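Local coordinates for cell surface protein (Faecalibacterium prausnitzii A2-165, PDB 4GT6) that is of unknown function but, as an extracellular protein built of BspA-type leucine-rich repeats, probably binds other proteins at the bacterial cell surface, at residues G12-F16 / I26-G31; I105-M111 / I128-H134; G332-E337 / F353-L359. All blocks are in the same frame, centred on the assembly; numbering follows the deposited sequence. Where two conformers were deposited one is given.

Contact 1: G12-F16 / I26-G31; sequences GSYQF and ITKYTG
Tyr14 and Tyr29 fit against each other on one face of an antiparallel hairpin. The CD1 corner of Tyr29 is a bump resting on the face of the Tyr14 ring, displaced toward its rim, with CD1 3.5 Å from Tyr14 CZ and the ring planes at 45°. Tyr29 has CG anti to its own N (chi1 170°), which swings the ring back under Ser13, whose CB sits 3.7 Å from Tyr29 CE1. Ile26 CG2 comes in at the edge of the Tyr14 ring, 3.5 Å from Tyr14 CD1. On the other face the Gln15 chain lies along the start of Lys28, Gln15 CB 3.8 Å from Lys28 CB. A classic beta bulge puts both Thr27 and Lys28 opposite Gln15: Gln15 O takes a good bond from Thr27 N (2.8 Å) and a weak one from Lys28 N (3.5 Å). Water 3 joins Gln15 OE1 to Thr27 OG1. Tyr29 OH is hydrogen-bonded to Glu33 OE1. The hairpin of strands 14-18 and 24-29 lies between strand 9-11, which pairs with 14-18, and strand 47-54, parallel to 24-29; the two tyrosines pack on Ile36 of strand 35-37.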
loop_
_atom_site.group_PDB
_atom_site.type_symbol
_atom_site.label_atom_id
_atom_site.label_comp_id
_atom_site.label_asym_id
_atom_site.label_seq_id
_atom_site.Cartn_x
_atom_site.Cartn_y
_atom_site.Cartn_z
ATOM N N GLY A 12 32.878 3.435 23.523
ATOM C CA GLY A 12 31.991 2.613 24.334
ATOM C C GLY A 12 31.390 1.491 23.511
ATOM O O GLY A 12 32.100 0.805 22.769
ATOM N N SER A 13 30.049 1.367 23.559
ATOM C CA SER A 13 29.305 0.336 22.829
ATOM C C SER A 13 28.999 0.704 21.368
ATOM O O SER A 13 28.333 -0.064 20.692
ATOM C CB SER A 13 27.991 0.055 23.549
ATOM O OG SER A 13 28.277 -0.428 24.847
ATOM N N TYR A 14 29.507 1.846 20.875
ATOM C CA TYR A 14 29.236 2.298 19.526
ATOM C C TYR A 14 30.493 2.422 18.685
ATOM O O TYR A 14 31.535 2.874 19.159
ATOM C CB TYR A 14 28.529 3.675 19.580
ATOM C CG TYR A 14 27.114 3.578 20.106
ATOM C CD1 TYR A 14 26.048 3.323 19.250
ATOM C CD2 TYR A 14 26.842 3.718 21.466
ATOM C CE1 TYR A 14 24.747 3.205 19.732
ATOM C CE2 TYR A 14 25.546 3.592 21.962
ATOM C CZ TYR A 14 24.497 3.354 21.083
ATOM O OH TYR A 14 23.217 3.214 21.548
ATOM N N GLN A 15 30.382 2.022 17.439
ATOM C CA GLN A 15 31.411 2.243 16.437
ATOM C C GLN A 15 30.892 3.322 15.506
ATOM O O GLN A 15 29.671 3.461 15.326
ATOM C CB GLN A 15 31.758 0.982 15.660
ATOM C CG GLN A 15 32.331 -0.120 16.553
ATOM C CD GLN A 15 32.705 -1.344 15.775
ATOM O OE1 GLN A 15 32.574 -1.410 14.542
ATOM N NE2 GLN A 15 33.176 -2.360 16.495
ATOM N N PHE A 16 31.804 4.052 14.887
ATOM C CA PHE A 16 31.427 5.170 14.040
ATOM C C PHE A 16 32.493 5.474 13.017
ATOM O O PHE A 16 33.664 5.091 13.168
ATOM C CB PHE A 16 31.154 6.432 14.908
ATOM C CG PHE A 16 32.357 6.913 15.700
ATOM C CD1 PHE A 16 32.648 6.373 16.955
ATOM C CD2 PHE A 16 33.223 7.875 15.173
ATOM C CE1 PHE A 16 33.785 6.785 17.668
ATOM C CE2 PHE A 16 34.357 8.290 15.893
ATOM C CZ PHE A 16 34.609 7.769 17.149
ATOM N N ILE A 26 27.114 6.827 13.388
ATOM C CA ILE A 26 27.152 5.541 14.133
ATOM C C ILE A 26 27.035 4.417 13.112
ATOM O O ILE A 26 26.100 4.427 12.320
ATOM C CB ILE A 26 26.006 5.449 15.183
ATOM C CG1 ILE A 26 26.084 6.560 16.263
ATOM C CG2 ILE A 26 25.928 4.023 15.807
ATOM C CD1 ILE A 26 27.370 6.695 17.001
ATOM N N THR A 27 27.950 3.438 13.135
ATOM C CA THR A 27 27.893 2.353 12.147
ATOM C C THR A 27 27.640 0.971 12.753
ATOM O O THR A 27 27.285 0.055 12.015
ATOM C CB THR A 27 29.189 2.321 11.319
ATOM O OG1 THR A 27 30.302 2.224 12.213
ATOM C CG2 THR A 27 29.326 3.542 10.392
ATOM N N LYS A 28 27.829 0.816 14.068
ATOM C CA LYS A 28 27.618 -0.455 14.769
ATOM C C LYS A 28 27.306 -0.201 16.234
ATOM O O LYS A 28 27.800 0.769 16.819
ATOM C CB LYS A 28 28.886 -1.352 14.647
ATOM C CG LYS A 28 28.703 -2.815 15.097
ATOM C CD LYS A 28 29.985 -3.647 14.905
ATOM C CE LYS A 28 29.683 -5.125 15.000
ATOM N NZ LYS A 28 30.824 -5.960 14.541
ATOM N N TYR A 29 26.503 -1.084 16.827
ATOM C CA TYR A 29 26.204 -1.062 18.248
ATOM C C TYR A 29 26.563 -2.452 18.770
ATOM O O TYR A 29 26.059 -3.441 18.230
ATOM C CB TYR A 29 24.750 -0.698 18.528
ATOM C CG TYR A 29 24.380 -0.922 19.977
ATOM C CD1 TYR A 29 24.868 -0.083 20.980
ATOM C CD2 TYR A 29 23.554 -1.977 20.349
ATOM C CE1 TYR A 29 24.488 -0.252 22.310
ATOM C CE2 TYR A 29 23.174 -2.163 21.679
ATOM C CZ TYR A 29 23.631 -1.290 22.650
ATOM O OH TYR A 29 23.231 -1.452 23.946
ATOM N N THR A 30 27.426 -2.529 19.797
ATOM C CA THR A 30 27.917 -3.834 20.286
ATOM C C THR A 30 27.369 -4.202 21.673
ATOM O O THR A 30 27.799 -5.211 22.254
ATOM C CB THR A 30 29.455 -3.818 20.311
ATOM O OG1 THR A 30 29.887 -2.849 21.271
ATOM C CG2 THR A 30 30.057 -3.536 18.940
ATOM N N GLY A 31 26.418 -3.420 22.180
ATOM C CA GLY A 31 25.813 -3.709 23.480
ATOM C C GLY A 31 24.592 -4.620 23.390
ATOM O O GLY A 31 24.334 -5.240 22.356
HETATM O O HOH W 1 31.734 -0.987 20.521
HETATM O O HOH W 2 29.644 -3.123 24.395
HETATM O O HOH W 3 31.366 -0.200 12.217
#

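Contact 2: I105-M111 / I128-H134; sequences IGRQAFM and IDSEAFH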
loop_
_atom_site.group_PDB
_atom_site.type_symbol
_atom_site.label_atom_id
_atom_site.label_comp_id
_atom_site.label_asym_id
_atom_site.label_seq_id
_atom_site.Cartn_x
_atom_site.Cartn_y
_atom_site.Cartn_z
ATOM N N ILE A 105 14.970 10.023 6.394
ATOM C CA ILE A 105 14.756 8.676 6.938
ATOM C C ILE A 105 14.914 7.706 5.761
ATOM O O ILE A 105 14.245 7.877 4.730
ATOM C CB ILE A 105 13.386 8.538 7.683
ATOM C CG1 ILE A 105 13.333 9.464 8.934
ATOM C CG2 ILE A 105 13.124 7.053 8.106
ATOM C CD1 ILE A 105 11.951 9.558 9.579
ATOM N N GLY A 106 15.827 6.736 5.904
ATOM C CA GLY A 106 16.174 5.788 4.848
ATOM C C GLY A 106 15.127 4.723 4.581
ATOM O O GLY A 106 14.169 4.566 5.345
ATOM N N ARG A 107 15.355 3.917 3.515
ATOM C CA ARG A 107 14.415 2.850 3.144
ATOM C C ARG A 107 14.264 1.867 4.279
ATOM O O ARG A 107 15.270 1.547 4.911
ATOM C CB ARG A 107 14.977 2.063 1.921
ATOM C CG ARG A 107 15.160 2.889 0.666
ATOM C CD ARG A 107 15.508 2.029 -0.529
ATOM N NE ARG A 107 16.766 1.318 -0.365
ATOM C CZ ARG A 107 17.237 0.442 -1.247
ATOM N NH1 ARG A 107 16.541 0.148 -2.340
ATOM N NH2 ARG A 107 18.400 -0.152 -1.039
ATOM N N GLN A 108 13.042 1.358 4.528
ATOM C CA GLN A 108 12.778 0.295 5.504
ATOM C C GLN A 108 13.337 0.620 6.907
ATOM O O GLN A 108 13.605 -0.309 7.688
ATOM C CB GLN A 108 13.413 -1.009 4.972
ATOM C CG GLN A 108 12.805 -1.485 3.639
ATOM C CD GLN A 108 13.263 -2.879 3.239
ATOM O OE1 GLN A 108 14.162 -3.484 3.850
ATOM N NE2 GLN A 108 12.639 -3.430 2.203
ATOM N N ALA A 109 13.489 1.939 7.243
ATOM C CA ALA A 109 14.133 2.300 8.536
ATOM C C ALA A 109 13.390 1.719 9.737
ATOM O O ALA A 109 14.042 1.278 10.686
ATOM C CB ALA A 109 14.268 3.799 8.668
ATOM N N PHE A 110 12.054 1.646 9.679
ATOM C CA PHE A 110 11.266 1.102 10.795
ATOM C C PHE A 110 10.369 -0.009 10.295
ATOM O O PHE A 110 9.337 -0.306 10.905
ATOM C CB PHE A 110 10.448 2.222 11.474
ATOM C CG PHE A 110 11.343 3.265 12.090
ATOM C CD1 PHE A 110 11.861 3.089 13.376
ATOM C CD2 PHE A 110 11.699 4.407 11.380
ATOM C CE1 PHE A 110 12.703 4.044 13.942
ATOM C CE2 PHE A 110 12.546 5.366 11.948
ATOM C CZ PHE A 110 13.068 5.164 13.217
HETATM N N MSE A 111 10.754 -0.652 9.182
HETATM C CA MSE A 111 9.918 -1.753 8.677
HETATM C C MSE A 111 9.830 -2.892 9.696
HETATM O O MSE A 111 10.831 -3.223 10.332
HETATM C CB MSE A 111 10.472 -2.274 7.348
HETATM C CG MSE A 111 9.713 -3.472 6.810
HETATM SE SE MSE A 111 10.165 -3.574 4.912
HETATM C CE MSE A 111 9.310 -5.294 4.474
ATOM N N ILE A 128 11.633 10.895 3.149
ATOM C CA ILE A 128 11.360 9.580 3.747
ATOM C C ILE A 128 11.367 8.589 2.590
ATOM O O ILE A 128 10.564 8.742 1.646
ATOM C CB ILE A 128 10.048 9.502 4.567
ATOM C CG1 ILE A 128 9.831 10.697 5.515
ATOM C CG2 ILE A 128 10.027 8.192 5.323
ATOM C CD1 ILE A 128 8.332 10.798 6.074
ATOM N N ASP A 129 12.236 7.576 2.653
ATOM C CA ASP A 129 12.367 6.652 1.533
ATOM C C ASP A 129 11.443 5.441 1.666
ATOM O O ASP A 129 10.732 5.289 2.654
ATOM C CB ASP A 129 13.830 6.220 1.350
ATOM C CG ASP A 129 14.295 6.063 -0.103
ATOM O OD1 ASP A 129 13.415 5.848 -1.016
ATOM O OD2 ASP A 129 15.533 6.092 -0.334
ATOM N N SER A 130 11.431 4.603 0.627
ATOM C CA SER A 130 10.538 3.447 0.470
ATOM C C SER A 130 10.390 2.593 1.708
ATOM O O SER A 130 11.396 2.273 2.358
ATOM C CB SER A 130 11.057 2.541 -0.644
ATOM O OG SER A 130 11.278 3.339 -1.798
ATOM N N GLU A 131 9.124 2.210 2.007
ATOM C CA GLU A 131 8.742 1.256 3.057
ATOM C C GLU A 131 9.306 1.596 4.442
ATOM O O GLU A 131 9.491 0.679 5.251
ATOM C CB GLU A 131 9.296 -0.121 2.649
ATOM C CG GLU A 131 8.734 -0.656 1.338
ATOM C CD GLU A 131 9.396 -1.963 0.953
ATOM O OE1 GLU A 131 10.604 -1.958 0.617
ATOM O OE2 GLU A 131 8.725 -3.008 1.090
ATOM N N ALA A 132 9.530 2.881 4.742
ATOM C CA ALA A 132 10.118 3.270 6.022
ATOM C C ALA A 132 9.242 2.857 7.199
ATOM O O ALA A 132 9.790 2.582 8.261
ATOM C CB ALA A 132 10.352 4.773 6.060
ATOM N N PHE A 133 7.896 2.755 7.018
ATOM C CA PHE A 133 7.034 2.370 8.137
ATOM C C PHE A 133 6.175 1.170 7.772
ATOM O O PHE A 133 5.082 1.007 8.314
ATOM C CB PHE A 133 6.171 3.575 8.594
ATOM C CG PHE A 133 7.047 4.679 9.157
ATOM C CD1 PHE A 133 7.564 4.589 10.450
ATOM C CD2 PHE A 133 7.394 5.780 8.376
ATOM C CE1 PHE A 133 8.391 5.594 10.963
ATOM C CE2 PHE A 133 8.241 6.780 8.882
ATOM C CZ PHE A 133 8.768 6.652 10.159
ATOM N N HIS A 134 6.649 0.361 6.824
ATOM C CA HIS A 134 5.941 -0.833 6.353
ATOM C C HIS A 134 5.718 -1.789 7.552
ATOM O O HIS A 134 6.666 -2.096 8.272
ATOM C CB HIS A 134 6.765 -1.485 5.224
ATOM C CG HIS A 134 6.140 -2.651 4.508
ATOM N ND1 HIS A 134 6.723 -3.172 3.362
ATOM C CD2 HIS A 134 5.042 -3.386 4.805
ATOM C CE1 HIS A 134 5.960 -4.188 2.996
ATOM N NE2 HIS A 134 4.940 -4.360 3.837
HETATM O O HOH W 4 17.422 4.823 1.835
#
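Ile105, Ala132, Phe110 and Phe133 make the apolar centre between two successive turns of the leucine-rich repeat coil. Ile105 CG2 lies 4.1 Å from the Ala132 methyl, while its CD1 comes up to the edge of the Phe133 ring. Phe110 and Phe133 point the same way with nearly parallel planes (2°), yet they are slid so far apart that the rings barely overlap; Phe110 CD2 meets Phe133 CE1 at 3.5 Å. Both hold CG beside the backbone N, and the same first torsion in each coil repeats the ring position. Phe83 continues the row beyond Phe110.

Around this centre the backbones pair in parallel at Ile105 and Ile128, with Asp129 N bonded to Ile105 O. Farther along, Gln108 N meets Ser130 O and Phe110 N meets Ala132 O (2.8 Å). Each coil bends through a type II turn that runs on into an overlapping type I turn, so the two run in step.

Outward, selenomethionine Met111 lies alongside His134. In the modelled conformer of His134, one of two, Met111 CE is 3.5 Å from His134 ND1, and ND1 appears to donate to Glu131 OE2. Glu131 OE1 receives Gln108 NE2 at 3.0 Å in a nearly straight bond (174°), entering from above the carboxylate plane. Gln108 OE1 turns to Asn81 in the preceding coil. At the opposite end of the turns, Asp129 OD1 accepts Ser130 N, and water 4 links Asp129 OD2 to Arg107 N.

The chemistry implies hydrocarbon packing inside, backbone hydrogen bonds between the coils, and a polar outer edge where Gln108 NE2 ties one coil to Glu131 of the next. That N-H, joined by His134 ND1 in its modelled conformer, would be expected to stabilise the negative charge of Glu131.

Contact 3: G332-E337 / F353-L359; sequences GCEQLE and FSNCTAL
Consecutive turns of the BspA-type leucine-rich repeat coil meet here at their loops, where a type I turn from Cys333 to Leu336 lies over a second one from Cys356 to Leu359. Inward, Leu336 and Leu359 run side by side and point the same way, with Leu336 CG 4.2 Å from Leu359 CD1. Both leucines carry CG anti to the backbone N (chi1 -177° and -168°), which repeats the branch position from one coil to the next. The CD2 methyl of Leu336 also approaches the Phe353 ring at its edge, 4.2 Å from CE1; Phe330 meets that ring in a nearly parallel arrangement. The two cysteines follow the same repeat without forming a disulfide: Cys356 SG rests 4.0 Å from Cys333 CB.

Ala358 directs its methyl at the turn of 333-336, where CB lies 3.3 Å from Glu334 O. At the beginning of the contact Gly332 N donates to Ser354 O (3.1 Å, 165°), the single direct hydrogen bond between the segments. Leu336 O and Leu359 N are close, but the angle is too poor for a bond.

Water supplies much of the remaining polar linkage. Water 5 lies between the turns, donating to Cys333 O and to Leu336 O (2.6 Å) and accepting from Ala358 N. Farther out, water 6 gives a proton to Glu334 O and is bonded to Thr357 OG1 at 2.8 Å. Two backbone C-H contacts add to these, Gly332 CA with Asn355 O and Glu337 CA with Ala358 O.

With one direct bond, the turns are joined by the leucines inward, by Ala358 and Gly332 against the neighbouring backbone, and by water. Water 5, gripped by three backbone atoms, satisfies carbonyls and an N-H that do not pair directly across the coils.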
loop_
_atom_site.group_PDB
_atom_site.type_symbol
_atom_site.label_atom_id
_atom_site.label_comp_id
_atom_site.label_asym_id
_atom_site.label_seq_id
_atom_site.Cartn_x
_atom_site.Cartn_y
_atom_site.Cartn_z
ATOM N N GLY A 332 -13.687 -18.895 -4.459
ATOM C CA GLY A 332 -14.391 -18.705 -3.198
ATOM C C GLY A 332 -15.782 -18.114 -3.314
ATOM O O GLY A 332 -16.370 -17.731 -2.297
ATOM N N CYS A 333 -16.353 -18.068 -4.539
ATOM C CA CYS A 333 -17.733 -17.603 -4.736
ATOM C C CYS A 333 -18.652 -18.797 -4.422
ATOM O O CYS A 333 -19.228 -19.426 -5.318
ATOM C CB CYS A 333 -17.924 -17.057 -6.145
ATOM S SG CYS A 333 -16.999 -15.532 -6.456
ATOM N N GLU A 334 -18.766 -19.086 -3.113
ATOM C CA GLU A 334 -19.482 -20.211 -2.492
ATOM C C GLU A 334 -20.989 -20.280 -2.821
ATOM O O GLU A 334 -21.576 -21.348 -2.650
ATOM C CB GLU A 334 -19.287 -20.191 -0.955
ATOM C CG GLU A 334 -19.672 -18.885 -0.271
ATOM C CD GLU A 334 -19.327 -18.750 1.202
ATOM O OE1 GLU A 334 -18.128 -18.820 1.557
ATOM O OE2 GLU A 334 -20.257 -18.475 1.991
ATOM N N GLN A 335 -21.610 -19.171 -3.273
ATOM C CA GLN A 335 -23.046 -19.139 -3.574
ATOM C C GLN A 335 -23.324 -19.072 -5.081
ATOM O O GLN A 335 -24.489 -19.078 -5.495
ATOM C CB GLN A 335 -23.721 -17.952 -2.861
ATOM C CG GLN A 335 -24.024 -18.198 -1.379
ATOM C CD GLN A 335 -24.703 -17.008 -0.731
ATOM O OE1 GLN A 335 -25.758 -16.531 -1.172
ATOM N NE2 GLN A 335 -24.098 -16.486 0.331
ATOM N N LEU A 336 -22.264 -19.022 -5.913
ATOM C CA LEU A 336 -22.408 -18.952 -7.367
ATOM C C LEU A 336 -22.999 -20.252 -7.900
ATOM O O LEU A 336 -22.370 -21.297 -7.761
ATOM C CB LEU A 336 -21.053 -18.637 -8.024
ATOM C CG LEU A 336 -21.021 -18.452 -9.543
ATOM C CD1 LEU A 336 -21.860 -17.223 -9.985
ATOM C CD2 LEU A 336 -19.581 -18.281 -10.015
ATOM N N GLU A 337 -24.231 -20.189 -8.451
ATOM C CA GLU A 337 -24.971 -21.362 -8.966
ATOM C C GLU A 337 -24.969 -21.433 -10.473
ATOM O O GLU A 337 -24.962 -22.527 -11.037
ATOM C CB GLU A 337 -26.457 -21.328 -8.521
ATOM C CG GLU A 337 -26.712 -21.379 -7.028
ATOM C CD GLU A 337 -28.136 -21.057 -6.596
ATOM O OE1 GLU A 337 -28.947 -20.618 -7.447
ATOM O OE2 GLU A 337 -28.434 -21.224 -5.392
ATOM N N PHE A 353 -12.607 -21.116 -11.054
ATOM C CA PHE A 353 -13.852 -21.506 -10.390
ATOM C C PHE A 353 -13.577 -22.434 -9.198
ATOM O O PHE A 353 -14.422 -23.266 -8.857
ATOM C CB PHE A 353 -14.824 -22.140 -11.412
ATOM C CG PHE A 353 -15.310 -21.115 -12.412
ATOM C CD1 PHE A 353 -16.315 -20.212 -12.075
ATOM C CD2 PHE A 353 -14.721 -21.009 -13.665
ATOM C CE1 PHE A 353 -16.736 -19.241 -12.979
ATOM C CE2 PHE A 353 -15.142 -20.030 -14.574
ATOM C CZ PHE A 353 -16.136 -19.145 -14.219
ATOM N N SER A 354 -12.415 -22.251 -8.525
ATOM C CA SER A 354 -12.046 -23.042 -7.350
ATOM C C SER A 354 -12.917 -22.633 -6.168
ATOM O O SER A 354 -13.306 -21.470 -6.066
ATOM C CB SER A 354 -10.565 -22.877 -7.021
ATOM O OG SER A 354 -10.212 -21.518 -6.824
ATOM N N ASN A 355 -13.272 -23.599 -5.309
ATOM C CA ASN A 355 -14.126 -23.394 -4.123
ATOM C C ASN A 355 -15.461 -22.696 -4.486
ATOM O O ASN A 355 -15.881 -21.741 -3.823
ATOM C CB ASN A 355 -13.380 -22.626 -3.016
ATOM C CG ASN A 355 -12.256 -23.403 -2.384
ATOM O OD1 ASN A 355 -11.077 -23.071 -2.541
ATOM N ND2 ASN A 355 -12.593 -24.441 -1.633
ATOM N N CYS A 356 -16.077 -23.147 -5.590
ATOM C CA CYS A 356 -17.385 -22.719 -6.086
ATOM C C CYS A 356 -18.311 -23.935 -5.958
ATOM O O CYS A 356 -18.724 -24.543 -6.956
ATOM C CB CYS A 356 -17.291 -22.197 -7.516
ATOM S SG CYS A 356 -16.566 -20.540 -7.636
ATOM N N THR A 357 -18.606 -24.292 -4.704
ATOM C CA THR A 357 -19.349 -25.508 -4.359
ATOM C C THR A 357 -20.859 -25.461 -4.740
ATOM O O THR A 357 -21.460 -26.529 -4.877
ATOM C CB THR A 357 -19.131 -25.875 -2.879
ATOM O OG1 THR A 357 -19.495 -24.781 -2.043
ATOM C CG2 THR A 357 -17.685 -26.271 -2.590
ATOM N N ALA A 358 -21.452 -24.272 -4.962
ATOM C CA ALA A 358 -22.869 -24.205 -5.349
ATOM C C ALA A 358 -23.052 -24.225 -6.879
ATOM O O ALA A 358 -24.188 -24.304 -7.353
ATOM C CB ALA A 358 -23.522 -22.959 -4.762
ATOM N N LEU A 359 -21.940 -24.180 -7.642
ATOM C CA LEU A 359 -21.927 -24.113 -9.106
ATOM C C LEU A 359 -22.427 -25.411 -9.752
ATOM O O LEU A 359 -21.712 -26.416 -9.778
ATOM C CB LEU A 359 -20.513 -23.739 -9.597
ATOM C CG LEU A 359 -20.328 -23.351 -11.059
ATOM C CD1 LEU A 359 -21.245 -22.181 -11.455
ATOM C CD2 LEU A 359 -18.873 -22.966 -11.325
HETATM O O HOH W 5 -20.488 -21.818 -6.064
HETATM O O HOH W 6 -21.907 -23.585 -1.176
#

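How the contacts relate
The contacts follow one another along an elongated chain. Between centres, contacts 1 and 2 are about 22 Å apart, on the same side of the chain's centre, and contact 3 lies opposite, about 58 Å from contact 1. Contacts 2 and 3 each join consecutive coils, in different repeat regions, whereas contact 1 joins the strands of a hairpin; its sheet continues to the strands leading into contact 2. Contacts 1 and 2 are partly buried and contact 3 is a surface contact. Direct backbone bonds dominate contacts 1 and 2, with side-chain bonding added in contact 2; water bridges side chains and loop ends at the edge of contact 1 but mostly backbone atoms in contact 3.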